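Local coordinates for protein aspartate-semialdehyde dehydrogenase (Cryptococcus neoformans var. neoformans JEC21, PDB 5CEF) that catalyses the NADPH-dependent reductive dephosphorylation of 4-phospho-L-aspartate to aspartate semialdehyde, the second step in making the aspartate family of amino acids, at residues His37-Ser43 with Met69-Cys74; Gly85-Ser89 with Val109-Asn113; Lys115-Arg119 with Asp214-Glu219; Ile254-Thr258 with Val339-Val345; Ala297-His303 with Asn319-Val325. All coordinates share one frame; numbering follows the deposited sequence.

How the contacts relate
Contacts 1 and 2 belong to the parallel sheet of the Rossmann-type NAD-binding domain, their centres about 14 Å apart; contact 1 joins its outermost pair of strands at one end, contact 2 an inner pair. Contacts 4 and 5 lie in the mixed sheet of the dimerisation domain, centres about 12 Å apart, and share a seam in which Leu341 N probably bonds to Ser324 O (2.8 Å). Contact 3 joins the NAD-binding part of the chain to the dimerisation part and touches contact 2, where Arg118 NH2 packs on Asn113 O at 3.4 Å. Contact 4 holds the predicted proton acceptor His257; the predicted nucleophile Cys158 lies beside its Asn344 and about 9 Å from the side chain of Arg118.

Contact 1 of 5, residues His37-Ser43 with Met69-Cys74; sequences HALGASS and MVVHEC
Two backbone hydrogen bonds, to Leu39 and Ala41 on either side of Gly40, grip His72; Gly40 and His72 form the parallel bridge. His72 N donates to Leu39 O at 2.9 Å, and Ala41 N returns a bond to His72 O at 3.1 Å, nearly straight at hydrogen (167°). Between them Gly40 CA sends a CA-H...O contact to His72 O. Waters extend the seam at both ends: one accepts a hydrogen bond from Leu39 N and donates one to Val70 O, another links Ala41 O to Cys74 N, and a third lies between His37 O and His72 NE2. Apolar contact is made by Leu39 and Met69, whose side chains cross at about a right angle. Met69 bends at its last torsion (chi3 87°), which carries CE to 4.1 Å from Leu39 CG and 3.4 Å from His37 O. Val71 turns CG1 to Leu39 CB and CG2 to Ala41 CB, both at 4.2 Å. Past the strand Ser43 OG makes a weak bond to Glu73 OE2, while Glu73 OE1 pairs with Arg75. Direct backbone pairing is thus confined to the surroundings of Gly40 and His72 and continued by water on either side, next to Ser42, which by similarity binds NADP.

Contact 2 of 5, residues Gly85-Ser89 with Val109-Asn113; sequences GVVFS and VVYSN
A beta-alpha-beta unit of the Rossmann-type NADP domain, strand 86-89, helix 93-105 and strand 109-112, brings Val87 and Val110, and Phe88 and Tyr111, side by side in a parallel sheet. The strands run 24° from parallel. Their ladder alternates in the parallel manner: Val87 N donates to Val109 O at 2.8 Å, Tyr111 N to Val87 O at 3.0 Å, and Ser89 N to Tyr111 O at 2.9 Å. A water bonded to Val109 N, and weakly to Gly85 O, bridges the beginning of the pair.

On one face Phe88 and Tyr111 stand next to each other, and Phe88 CD1 reaches Tyr111 CB at 3.9 Å. Val86 points CG2 away from its own backbone N, which brings this methyl to 3.7 Å from Tyr111 CD1 and also over a face of the Phe88 ring. Helix 349-362 packs on this aromatic side, and Tyr111 OH bonds to Tyr151 OH on the next strand. The other face carries Val87 and Val110, both covered by Phe103 of helix 93-105; there Ser89 OG bonds to Glu100 OE2, tying the strand to its crossover helix. Where the strands end, Asn113 holds Asn155 and Ser353 with its amide, and its ND2 also gives a weak but straight bond (169°) to Ser89 O at 3.4 Å.

Contact 3 of 5, residues Lys115-Arg119 with Asp214-Glu219; sequences KNYRR and DKIEWE
Arg119 lies flat on the indole of Trp218, and this stack is the tightly packed part of the contact. The two planes differ by 4°, with the guanidinium over the five-membered ring (CZ to its centroid 4.0 Å, a cation-pi contact) and CD over the six-membered ring at 3.7 Å from its centroid. Extended from CG to NE, the Arg119 chain follows the indole, with CG near Trp218 CZ3. Beyond the ring, Arg119 NH2 forms a salt bridge with Asp214 OD2 at 3.0 Å, approaching from above the carboxylate plane. Waters in the guanidinium plane link NE to Glu219 OE2 and NH1 to Asp214 OD1.

Arg118 is buried, but its polar link is weaker: NH1 forms a salt bridge to Glu219 OE2 whose hydrogen bond is weak (3.4 Å), the planes steeply inclined at 77°, while Lys215 CD packs at the guanidinium edge. At the solvent side the poorly ordered Lys115 crosses Lys215 at about a right angle, Lys115 NZ and Lys215 NZ being like charges 4.3 Å apart. The turn Lys115-Arg118 thus rests between helix 93-105, which meets Lys115 and Tyr117, and helix 212-224, with Arg118 against strands 125-126 and 151-155.

Contact 4 of 5, residues Ile254-Thr258 with Val339-Val345; sequences IDGHT and VCLIDNV. With EDO (1,2-ethanediol), chain E.
Asn344 lies over one face of His257, the predicted proton acceptor, at the end of an antiparallel strand pair in the mixed sheet of the dimerisation domain. Asn344 CG sits 3.8 Å above the imidazole plane, offset toward its rim, and CB makes a CH-pi contact; the amide and ring planes are 36° apart. The approach of Asn344 ND2 to His257 NE2 has too poor an angle for a hydrogen bond. Instead the amide oxygen is engaged by the backbone: Gly256 N donates to Asn344 OD1 at 2.9 Å. With CG between its backbone N and carbonyl carbon (chi1 63°), Asn344 turns its amide back toward the 254-258 segment.

Next outward, backbone bonds fix where the histidine stands. His257 N donates to Ile342 O at 3.1 Å and Ile342 N to His257 O at 3.0 Å, forming a hydrogen-bonded antiparallel pair, and Ile342 CG2 packs on His257 CB at 3.7 Å. Gly256 adopts a positive phi (109°) suited to glycine where the chain enters the strand. The other ring nitrogen, His257 ND1, is bonded to Ala187 N, which fixes the ring rotation. Both His257 and Asn344 touch Cys158, the predicted acyl-thioester residue, and by similarity Asn344 binds NADP. Asp255 OD1 is hydrogen-bonded to Ser189 OG.

Farther along, Thr258 CG2 meets Val339 CG1 at 3.9 Å. A 1,2-ethanediol, probably from the crystallisation liquor, lies beside Cys340, its O2 giving a weak bond to His257 O at 3.1 Å.

Contact 5 of 5, residues Ala297-His303 with Asn319-Val325; sequences AQAIVVH and NGACVSV
His303 presents its ring edge to Ser324 and Val325: NE2 accepts a weak bond from Ser324 OG at 3.2 Å, and Val325 O also lies near the ring plane. CG of His303 stands beside its own backbone N (chi1 -66°), bringing the imidazole edge to these two residues, with Val301 CG1 over one face. At the other end the amides of Gln298 and Asn319 meet at 63° between planes. Asn319 ND2 donates to Gln298 OE1 at 3.0 Å; the oxygen lies in the amide plane of Asn319, whereas the donor stands well above the carbonyl plane of Gln298.

Between these ends the valines pack by their methyls. Val302 and Val325 lie slantwise to each other, with Val302 CG2 4.0 Å from Val325 CG2, and on the opposite face Val301 CG2 packs on Ala321 CB. The Ile300, Val302 and Val325 side is covered by Phe280 of helix 273-282. Backbone bonds set this register: Val301 N to Val323 O, Val325 N to Val301 O, both 3.0 Å, and His303 N to Val325 O at 2.9 Å. A water joins Ala299 O to Cys322 N where the ladder opens. This is a parallel pair at the edge of the dimerisation domain's mixed sheet, strand 300-302 being outermost within the chain.

Contact 1 of 5, residues His37-Ser43 with Met69-Cys74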
# COMPACT_ATOMS: atom_id res chain seq x y z
N HIS A 37 26.32 23.44 19.07
CA HIS A 37 27.25 23.60 20.16
C HIS A 37 27.02 22.63 21.33
O HIS A 37 27.96 22.25 22.00
CB HIS A 37 27.19 25.05 20.66
CG HIS A 37 28.25 25.39 21.64
ND1 HIS A 37 29.60 25.39 21.32
CD2 HIS A 37 28.17 25.74 22.95
CE1 HIS A 37 30.29 25.72 22.39
NE2 HIS A 37 29.45 25.94 23.39
N ALA A 38 25.75 22.29 21.61
CA ALA A 38 25.41 21.45 22.77
C ALA A 38 24.26 20.51 22.45
O ALA A 38 23.16 20.95 22.09
CB ALA A 38 25.05 22.32 23.96
N LEU A 39 24.53 19.21 22.53
CA LEU A 39 23.51 18.19 22.32
C LEU A 39 23.06 17.55 23.63
O LEU A 39 23.88 17.22 24.48
CB LEU A 39 24.08 17.11 21.45
CG LEU A 39 24.77 17.55 20.19
CD1 LEU A 39 25.10 16.30 19.38
CD2 LEU A 39 23.89 18.48 19.39
N GLY A 40 21.76 17.41 23.81
CA GLY A 40 21.22 16.74 25.00
C GLY A 40 20.48 15.45 24.61
O GLY A 40 19.69 15.45 23.68
N ALA A 41 20.72 14.37 25.35
CA ALA A 41 19.98 13.13 25.21
C ALA A 41 19.79 12.53 26.58
O ALA A 41 19.83 13.25 27.57
CB ALA A 41 20.72 12.18 24.29
N SER A 42 19.56 11.23 26.67
CA SER A 42 19.28 10.61 27.99
C SER A 42 20.53 10.55 28.90
O SER A 42 21.67 10.71 28.45
CB SER A 42 18.68 9.20 27.82
OG SER A 42 19.61 8.30 27.22
N SER A 43 20.28 10.32 30.18
CA SER A 43 21.33 10.04 31.15
C SER A 43 22.14 8.80 30.81
O SER A 43 23.32 8.71 31.11
CB SER A 43 20.71 9.90 32.54
OG SER A 43 20.21 11.18 32.95
N MET A 69 31.00 15.03 18.37
CA MET A 69 30.42 15.82 19.48
C MET A 69 29.87 14.88 20.55
O MET A 69 29.33 13.79 20.27
CB MET A 69 29.26 16.71 19.02
CG MET A 69 29.67 18.01 18.38
SD MET A 69 28.26 19.06 17.97
CE MET A 69 28.03 19.92 19.50
N VAL A 70 29.96 15.34 21.78
CA VAL A 70 29.52 14.51 22.86
C VAL A 70 28.15 14.96 23.34
O VAL A 70 27.96 16.14 23.65
CB VAL A 70 30.54 14.60 24.00
CG1 VAL A 70 30.03 13.97 25.29
CG2 VAL A 70 31.88 13.99 23.56
N VAL A 71 27.25 14.00 23.56
CA VAL A 71 25.94 14.29 24.13
C VAL A 71 26.03 14.39 25.64
O VAL A 71 26.85 13.73 26.27
CB VAL A 71 24.84 13.30 23.70
CG1 VAL A 71 24.86 13.09 22.19
CG2 VAL A 71 24.96 11.99 24.43
N HIS A 72 25.19 15.23 26.21
CA HIS A 72 25.17 15.47 27.66
C HIS A 72 23.76 15.30 28.20
O HIS A 72 22.84 14.97 27.46
CB HIS A 72 25.65 16.86 27.96
CG HIS A 72 26.94 17.19 27.29
ND1 HIS A 72 28.13 16.60 27.66
CD2 HIS A 72 27.23 18.03 26.27
CE1 HIS A 72 29.10 17.09 26.91
NE2 HIS A 72 28.58 17.95 26.06
N GLU A 73 23.61 15.51 29.49
CA GLU A 73 22.30 15.48 30.09
C GLU A 73 21.50 16.68 29.61
O GLU A 73 22.08 17.68 29.26
CB GLU A 73 22.38 15.45 31.63
CG GLU A 73 22.77 14.09 32.19
CD GLU A 73 22.76 13.96 33.69
OE1 GLU A 73 22.54 14.98 34.39
OE2 GLU A 73 22.96 12.81 34.14
N CYS A 74 20.16 16.56 29.65
CA CYS A 74 19.27 17.64 29.27
C CYS A 74 19.03 18.56 30.45
O CYS A 74 17.94 18.59 31.03
CB CYS A 74 17.95 17.10 28.71
SG CYS A 74 18.02 16.21 27.12
O HOH W 1 28.78 20.69 24.72
O HOH W 2 27.36 18.69 22.66
O HOH W 3 19.21 13.92 29.85

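Contact 2 of 5, residues Gly85-Ser89 with Val109-Asn113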
# COMPACT_ATOMS: atom_id res chain seq x y z
N GLY A 85 22.79 30.53 22.42
CA GLY A 85 21.90 31.66 22.19
C GLY A 85 20.45 31.26 21.93
O GLY A 85 19.52 32.05 22.17
N VAL A 86 20.27 30.04 21.45
CA VAL A 86 18.96 29.41 21.35
C VAL A 86 19.11 27.88 21.53
O VAL A 86 20.06 27.28 21.03
CB VAL A 86 18.26 29.78 20.02
CG1 VAL A 86 19.17 29.59 18.85
CG2 VAL A 86 17.02 28.94 19.81
N VAL A 87 18.17 27.28 22.26
CA VAL A 87 18.10 25.84 22.43
C VAL A 87 16.83 25.32 21.78
O VAL A 87 15.71 25.73 22.14
CB VAL A 87 18.13 25.47 23.92
CG1 VAL A 87 18.10 23.95 24.09
CG2 VAL A 87 19.39 26.01 24.57
N PHE A 88 17.02 24.42 20.82
CA PHE A 88 15.93 23.79 20.12
C PHE A 88 15.53 22.51 20.82
O PHE A 88 16.39 21.70 21.14
CB PHE A 88 16.37 23.46 18.69
CG PHE A 88 16.61 24.67 17.87
CD1 PHE A 88 15.54 25.41 17.42
CD2 PHE A 88 17.87 25.10 17.59
CE1 PHE A 88 15.74 26.52 16.64
CE2 PHE A 88 18.08 26.23 16.82
CZ PHE A 88 17.01 26.95 16.37
N SER A 89 14.22 22.29 20.99
CA SER A 89 13.73 21.08 21.67
C SER A 89 12.92 20.15 20.76
O SER A 89 11.90 20.54 20.22
CB SER A 89 12.90 21.48 22.85
OG SER A 89 12.49 20.34 23.56
N VAL A 109 16.98 30.67 25.99
CA VAL A 109 15.92 30.76 25.03
C VAL A 109 15.55 29.38 24.47
O VAL A 109 16.42 28.68 23.94
CB VAL A 109 16.32 31.69 23.90
CG1 VAL A 109 15.23 31.75 22.85
CG2 VAL A 109 16.62 33.07 24.45
N VAL A 110 14.26 29.02 24.50
CA VAL A 110 13.83 27.69 24.12
C VAL A 110 12.76 27.71 23.02
O VAL A 110 11.73 28.36 23.16
CB VAL A 110 13.29 26.93 25.35
CG1 VAL A 110 12.86 25.53 24.95
CG2 VAL A 110 14.35 26.84 26.42
N TYR A 111 13.04 27.00 21.92
CA TYR A 111 12.10 26.81 20.83
C TYR A 111 11.63 25.39 20.91
O TYR A 111 12.36 24.49 20.57
CB TYR A 111 12.74 27.18 19.47
CG TYR A 111 12.65 28.69 19.27
CD1 TYR A 111 13.42 29.53 20.01
CD2 TYR A 111 11.71 29.26 18.43
CE1 TYR A 111 13.29 30.93 19.91
CE2 TYR A 111 11.62 30.64 18.30
CZ TYR A 111 12.40 31.46 19.05
OH TYR A 111 12.28 32.82 19.00
N SER A 112 10.39 25.21 21.38
CA SER A 112 9.85 23.89 21.68
C SER A 112 8.86 23.37 20.66
O SER A 112 8.20 24.14 19.95
CB SER A 112 9.16 23.92 23.05
OG SER A 112 8.21 22.86 23.21
N ASN A 113 8.79 22.04 20.56
CA ASN A 113 7.79 21.35 19.75
C ASN A 113 6.84 20.53 20.56
O ASN A 113 6.09 19.79 20.00
CB ASN A 113 8.45 20.46 18.69
CG ASN A 113 8.92 21.28 17.55
OD1 ASN A 113 8.16 21.56 16.61
ND2 ASN A 113 10.14 21.79 17.65
O HOH W 4 19.79 31.48 25.36

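Contact 3 of 5, residues Lys115-Arg119 with Asp214-Glu219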
# COMPACT_ATOMS: atom_id res chain seq x y z
N LYS A 115 3.70 20.03 23.44
CA LYS A 115 2.38 20.63 23.66
C LYS A 115 2.36 21.49 24.91
O LYS A 115 1.48 22.34 25.08
CB LYS A 115 1.28 19.58 23.95
CG LYS A 115 1.57 18.15 23.52
CD LYS A 115 0.30 17.31 23.49
CE LYS A 115 0.54 15.94 24.12
NZ LYS A 115 -0.60 15.04 23.84
N ASN A 116 3.30 21.25 25.80
CA ASN A 116 3.20 21.74 27.17
C ASN A 116 2.94 23.27 27.32
O ASN A 116 2.12 23.67 28.12
CB ASN A 116 4.46 21.35 27.94
CG ASN A 116 4.80 19.84 27.83
OD1 ASN A 116 5.12 19.33 26.77
ND2 ASN A 116 4.74 19.14 28.95
N TYR A 117 3.59 24.10 26.49
CA TYR A 117 3.50 25.56 26.59
C TYR A 117 2.61 26.27 25.52
O TYR A 117 2.52 27.49 25.49
CB TYR A 117 4.91 26.16 26.62
CG TYR A 117 5.56 25.93 27.96
CD1 TYR A 117 5.21 26.72 29.04
CD2 TYR A 117 6.44 24.87 28.16
CE1 TYR A 117 5.75 26.48 30.29
CE2 TYR A 117 6.99 24.63 29.41
CZ TYR A 117 6.64 25.44 30.46
OH TYR A 117 7.18 25.22 31.70
N ARG A 118 1.95 25.51 24.67
CA ARG A 118 1.23 26.06 23.54
C ARG A 118 0.09 26.95 23.91
O ARG A 118 -0.18 27.91 23.18
CB ARG A 118 0.68 24.91 22.68
CG ARG A 118 1.79 24.19 21.95
CD ARG A 118 1.29 23.17 20.95
NE ARG A 118 2.42 22.60 20.22
CZ ARG A 118 2.32 21.72 19.23
NH1 ARG A 118 1.13 21.31 18.88
NH2 ARG A 118 3.41 21.27 18.60
N ARG A 119 -0.60 26.61 24.99
CA ARG A 119 -1.72 27.40 25.45
C ARG A 119 -1.35 28.35 26.60
O ARG A 119 -2.22 29.08 27.11
CB ARG A 119 -2.85 26.48 25.88
CG ARG A 119 -3.16 25.42 24.85
CD ARG A 119 -4.53 24.82 24.99
NE ARG A 119 -4.72 23.84 23.93
CZ ARG A 119 -5.85 23.19 23.69
NH1 ARG A 119 -6.92 23.38 24.45
NH2 ARG A 119 -5.91 22.31 22.66
N ASP A 214 -8.27 18.43 18.52
CA ASP A 214 -8.38 19.40 19.55
C ASP A 214 -7.33 20.49 19.36
O ASP A 214 -7.62 21.68 19.55
CB ASP A 214 -8.25 18.70 20.90
CG ASP A 214 -8.38 19.67 22.02
OD1 ASP A 214 -9.40 20.40 22.07
OD2 ASP A 214 -7.43 19.76 22.82
N LYS A 215 -6.14 20.10 18.95
CA LYS A 215 -5.11 21.07 18.63
C LYS A 215 -5.53 22.00 17.50
O LYS A 215 -5.51 23.19 17.67
CB LYS A 215 -3.83 20.38 18.20
CG LYS A 215 -3.04 19.74 19.32
CD LYS A 215 -1.72 19.20 18.78
CE LYS A 215 -0.89 18.52 19.85
NZ LYS A 215 -1.30 17.11 20.08
N ILE A 216 -5.96 21.45 16.37
CA ILE A 216 -6.41 22.27 15.27
C ILE A 216 -7.51 23.23 15.69
O ILE A 216 -7.50 24.38 15.31
CB ILE A 216 -6.87 21.44 14.03
CG1 ILE A 216 -5.67 20.75 13.36
CG2 ILE A 216 -7.51 22.31 12.97
CD1 ILE A 216 -6.03 19.62 12.41
N GLU A 217 -8.45 22.75 16.48
CA GLU A 217 -9.65 23.53 16.86
C GLU A 217 -9.34 24.68 17.79
O GLU A 217 -9.86 25.77 17.64
CB GLU A 217 -10.72 22.62 17.47
CG GLU A 217 -11.38 21.73 16.41
CD GLU A 217 -12.35 20.69 16.94
OE1 GLU A 217 -12.56 20.65 18.16
OE2 GLU A 217 -12.92 19.95 16.13
N TRP A 218 -8.41 24.47 18.70
CA TRP A 218 -8.06 25.51 19.64
C TRP A 218 -7.00 26.42 19.04
O TRP A 218 -7.10 27.66 19.10
CB TRP A 218 -7.54 24.89 20.93
CG TRP A 218 -7.52 25.88 22.01
CD1 TRP A 218 -8.54 26.20 22.85
CD2 TRP A 218 -6.43 26.76 22.34
NE1 TRP A 218 -8.14 27.19 23.71
CE2 TRP A 218 -6.85 27.56 23.41
CE3 TRP A 218 -5.14 26.92 21.84
CZ2 TRP A 218 -6.02 28.50 24.00
CZ3 TRP A 218 -4.33 27.86 22.42
CH2 TRP A 218 -4.77 28.64 23.49
N GLU A 219 -5.96 25.81 18.47
CA GLU A 219 -4.74 26.56 18.11
C GLU A 219 -4.99 27.53 16.95
O GLU A 219 -4.33 28.58 16.84
CB GLU A 219 -3.60 25.61 17.78
CG GLU A 219 -3.18 24.79 18.98
CD GLU A 219 -2.01 23.86 18.73
OE1 GLU A 219 -1.43 23.88 17.61
OE2 GLU A 219 -1.70 23.05 19.65
O HOH W 5 -3.04 22.73 21.94
O HOH W 6 -9.39 21.44 24.40

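Contact 4 of 5, residues Ile254-Thr258 with Val339-Val345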
# COMPACT_ATOMS: atom_id res chain seq x y z
N ILE A 254 3.31 7.82 2.76
CA ILE A 254 4.54 8.09 3.46
C ILE A 254 4.70 9.56 3.82
O ILE A 254 4.91 9.88 5.01
CB ILE A 254 5.74 7.65 2.63
CG1 ILE A 254 5.82 6.16 2.68
CG2 ILE A 254 7.04 8.19 3.16
CD1 ILE A 254 6.61 5.58 1.52
N ASP A 255 4.57 10.44 2.82
CA ASP A 255 4.76 11.87 3.04
C ASP A 255 3.63 12.67 2.45
O ASP A 255 3.13 12.32 1.39
CB ASP A 255 6.00 12.33 2.35
CG ASP A 255 7.26 11.74 2.94
OD1 ASP A 255 7.38 11.69 4.19
OD2 ASP A 255 8.19 11.43 2.17
N GLY A 256 3.25 13.76 3.10
CA GLY A 256 2.22 14.65 2.56
C GLY A 256 0.91 14.60 3.33
O GLY A 256 0.23 13.59 3.29
N HIS A 257 0.56 15.69 4.02
CA HIS A 257 -0.72 15.77 4.72
C HIS A 257 -1.69 16.51 3.86
O HIS A 257 -1.47 17.67 3.54
CB HIS A 257 -0.60 16.47 6.10
CG HIS A 257 0.31 15.77 7.06
ND1 HIS A 257 0.54 14.42 6.99
CD2 HIS A 257 1.02 16.22 8.11
CE1 HIS A 257 1.36 14.06 7.96
NE2 HIS A 257 1.67 15.13 8.65
N THR A 258 -2.81 15.89 3.57
CA THR A 258 -3.84 16.48 2.73
C THR A 258 -5.00 16.95 3.59
O THR A 258 -5.34 16.30 4.57
CB THR A 258 -4.32 15.44 1.74
OG1 THR A 258 -3.20 14.98 0.96
CG2 THR A 258 -5.38 16.00 0.86
N VAL A 339 -8.87 21.91 -1.41
CA VAL A 339 -7.99 20.87 -0.92
C VAL A 339 -6.59 21.48 -0.75
O VAL A 339 -6.14 22.18 -1.64
CB VAL A 339 -7.90 19.73 -1.94
CG1 VAL A 339 -6.84 18.74 -1.53
CG2 VAL A 339 -9.24 19.05 -2.06
N CYS A 340 -5.93 21.19 0.36
CA CYS A 340 -4.59 21.69 0.61
C CYS A 340 -3.64 20.54 0.91
O CYS A 340 -4.06 19.47 1.31
CB CYS A 340 -4.59 22.68 1.79
SG CYS A 340 -5.20 22.09 3.39
N LEU A 341 -2.36 20.82 0.76
CA LEU A 341 -1.33 19.86 0.98
C LEU A 341 -0.16 20.53 1.63
O LEU A 341 0.28 21.58 1.17
CB LEU A 341 -0.86 19.29 -0.35
CG LEU A 341 0.38 18.39 -0.29
CD1 LEU A 341 0.09 17.11 0.48
CD2 LEU A 341 0.82 18.07 -1.71
N ILE A 342 0.41 19.88 2.64
CA ILE A 342 1.69 20.31 3.20
C ILE A 342 2.70 19.20 3.10
O ILE A 342 2.43 18.06 3.47
CB ILE A 342 1.61 20.79 4.66
CG1 ILE A 342 2.98 21.27 5.11
CG2 ILE A 342 1.13 19.71 5.58
CD1 ILE A 342 2.96 21.92 6.48
N ASP A 343 3.83 19.56 2.54
CA ASP A 343 5.01 18.73 2.49
C ASP A 343 5.61 18.74 3.88
O ASP A 343 6.45 19.56 4.20
CB ASP A 343 5.98 19.32 1.47
CG ASP A 343 7.16 18.44 1.16
OD1 ASP A 343 7.52 17.53 1.95
OD2 ASP A 343 7.72 18.62 0.07
N ASN A 344 5.22 17.78 4.71
CA ASN A 344 5.71 17.72 6.07
C ASN A 344 7.15 17.30 6.25
O ASN A 344 7.70 17.39 7.37
CB ASN A 344 4.80 16.85 6.89
CG ASN A 344 4.79 15.40 6.40
OD1 ASN A 344 4.73 15.12 5.21
ND2 ASN A 344 4.83 14.49 7.34
N VAL A 345 7.78 16.84 5.17
CA VAL A 345 9.20 16.56 5.21
C VAL A 345 9.96 17.87 5.07
O VAL A 345 10.81 18.19 5.90
CB VAL A 345 9.64 15.54 4.10
CG1 VAL A 345 11.16 15.47 3.97
CG2 VAL A 345 9.06 14.16 4.39
C1 EDO E . -2.90 19.55 6.68
O1 EDO E . -3.46 18.39 7.32
C2 EDO E . -3.36 19.56 5.22
O2 EDO E . -2.67 20.43 4.32

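Contact 5 of 5, residues Ala297-His303 with Asn319-Val325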
# COMPACT_ATOMS: atom_id res chain seq x y z
N ALA A 297 10.90 30.93 -1.16
CA ALA A 297 10.63 31.99 -2.12
C ALA A 297 9.13 32.06 -2.42
O ALA A 297 8.60 33.15 -2.62
CB ALA A 297 11.40 31.73 -3.39
N GLN A 298 8.42 30.92 -2.45
CA GLN A 298 6.99 30.88 -2.76
C GLN A 298 6.23 30.26 -1.59
O GLN A 298 6.49 29.14 -1.20
CB GLN A 298 6.77 30.04 -4.00
CG GLN A 298 5.45 30.21 -4.70
CD GLN A 298 5.38 29.34 -5.98
OE1 GLN A 298 6.29 28.53 -6.28
NE2 GLN A 298 4.31 29.56 -6.77
N ALA A 299 5.26 30.98 -1.02
CA ALA A 299 4.61 30.49 0.22
C ALA A 299 3.49 29.49 -0.06
O ALA A 299 3.41 28.45 0.59
CB ALA A 299 4.10 31.65 1.06
N ILE A 300 2.66 29.77 -1.06
CA ILE A 300 1.61 28.85 -1.45
C ILE A 300 1.55 28.66 -2.95
O ILE A 300 1.47 29.63 -3.67
CB ILE A 300 0.26 29.37 -1.01
CG1 ILE A 300 0.31 29.66 0.47
CG2 ILE A 300 -0.80 28.35 -1.33
CD1 ILE A 300 -0.96 30.24 1.04
N VAL A 301 1.52 27.40 -3.40
CA VAL A 301 1.34 27.11 -4.80
C VAL A 301 -0.10 26.78 -5.06
O VAL A 301 -0.68 26.01 -4.33
CB VAL A 301 2.21 25.91 -5.23
CG1 VAL A 301 1.91 25.48 -6.67
CG2 VAL A 301 3.69 26.25 -5.09
N VAL A 302 -0.67 27.32 -6.13
CA VAL A 302 -2.04 26.99 -6.57
C VAL A 302 -1.95 26.03 -7.75
O VAL A 302 -1.23 26.31 -8.68
CB VAL A 302 -2.81 28.25 -7.01
CG1 VAL A 302 -4.17 27.90 -7.60
CG2 VAL A 302 -3.00 29.16 -5.81
N HIS A 303 -2.68 24.92 -7.69
CA HIS A 303 -2.72 23.97 -8.76
C HIS A 303 -3.96 24.25 -9.58
O HIS A 303 -5.03 24.39 -9.02
CB HIS A 303 -2.78 22.55 -8.20
CG HIS A 303 -1.55 22.15 -7.47
ND1 HIS A 303 -0.49 21.53 -8.10
CD2 HIS A 303 -1.19 22.30 -6.17
CE1 HIS A 303 0.48 21.33 -7.21
NE2 HIS A 303 0.08 21.77 -6.03
N ASN A 319 10.78 26.54 -5.97
CA ASN A 319 10.84 27.79 -5.20
C ASN A 319 10.75 27.57 -3.71
O ASN A 319 10.39 28.49 -2.95
CB ASN A 319 9.76 28.78 -5.65
CG ASN A 319 9.89 29.15 -7.11
OD1 ASN A 319 10.97 29.54 -7.57
ND2 ASN A 319 8.79 29.09 -7.84
N GLY A 320 11.12 26.35 -3.30
CA GLY A 320 11.06 25.94 -1.92
C GLY A 320 9.65 25.86 -1.35
O GLY A 320 9.49 25.82 -0.12
N ALA A 321 8.63 25.84 -2.22
CA ALA A 321 7.24 25.90 -1.77
C ALA A 321 6.84 24.66 -0.99
O ALA A 321 7.18 23.54 -1.36
CB ALA A 321 6.29 26.12 -2.93
N CYS A 322 6.10 24.89 0.09
CA CYS A 322 5.83 23.88 1.09
C CYS A 322 4.34 23.59 1.30
O CYS A 322 4.00 22.49 1.73
CB CYS A 322 6.53 24.26 2.40
SG CYS A 322 8.25 23.72 2.36
N VAL A 323 3.46 24.56 0.97
CA VAL A 323 2.04 24.40 1.05
C VAL A 323 1.39 24.64 -0.31
O VAL A 323 1.76 25.58 -1.01
CB VAL A 323 1.45 25.35 2.06
CG1 VAL A 323 -0.07 25.20 2.16
CG2 VAL A 323 2.10 25.10 3.42
N SER A 324 0.46 23.79 -0.72
CA SER A 324 -0.25 24.03 -1.96
C SER A 324 -1.72 23.77 -1.79
O SER A 324 -2.13 23.18 -0.80
CB SER A 324 0.35 23.24 -3.13
OG SER A 324 0.57 21.87 -2.84
N VAL A 325 -2.51 24.27 -2.72
CA VAL A 325 -3.96 24.15 -2.70
C VAL A 325 -4.50 23.95 -4.11
O VAL A 325 -3.83 24.31 -5.09
CB VAL A 325 -4.63 25.41 -2.12
CG1 VAL A 325 -4.10 25.72 -0.72
CG2 VAL A 325 -4.33 26.58 -3.01
O HOH W 7 5.89 27.26 1.32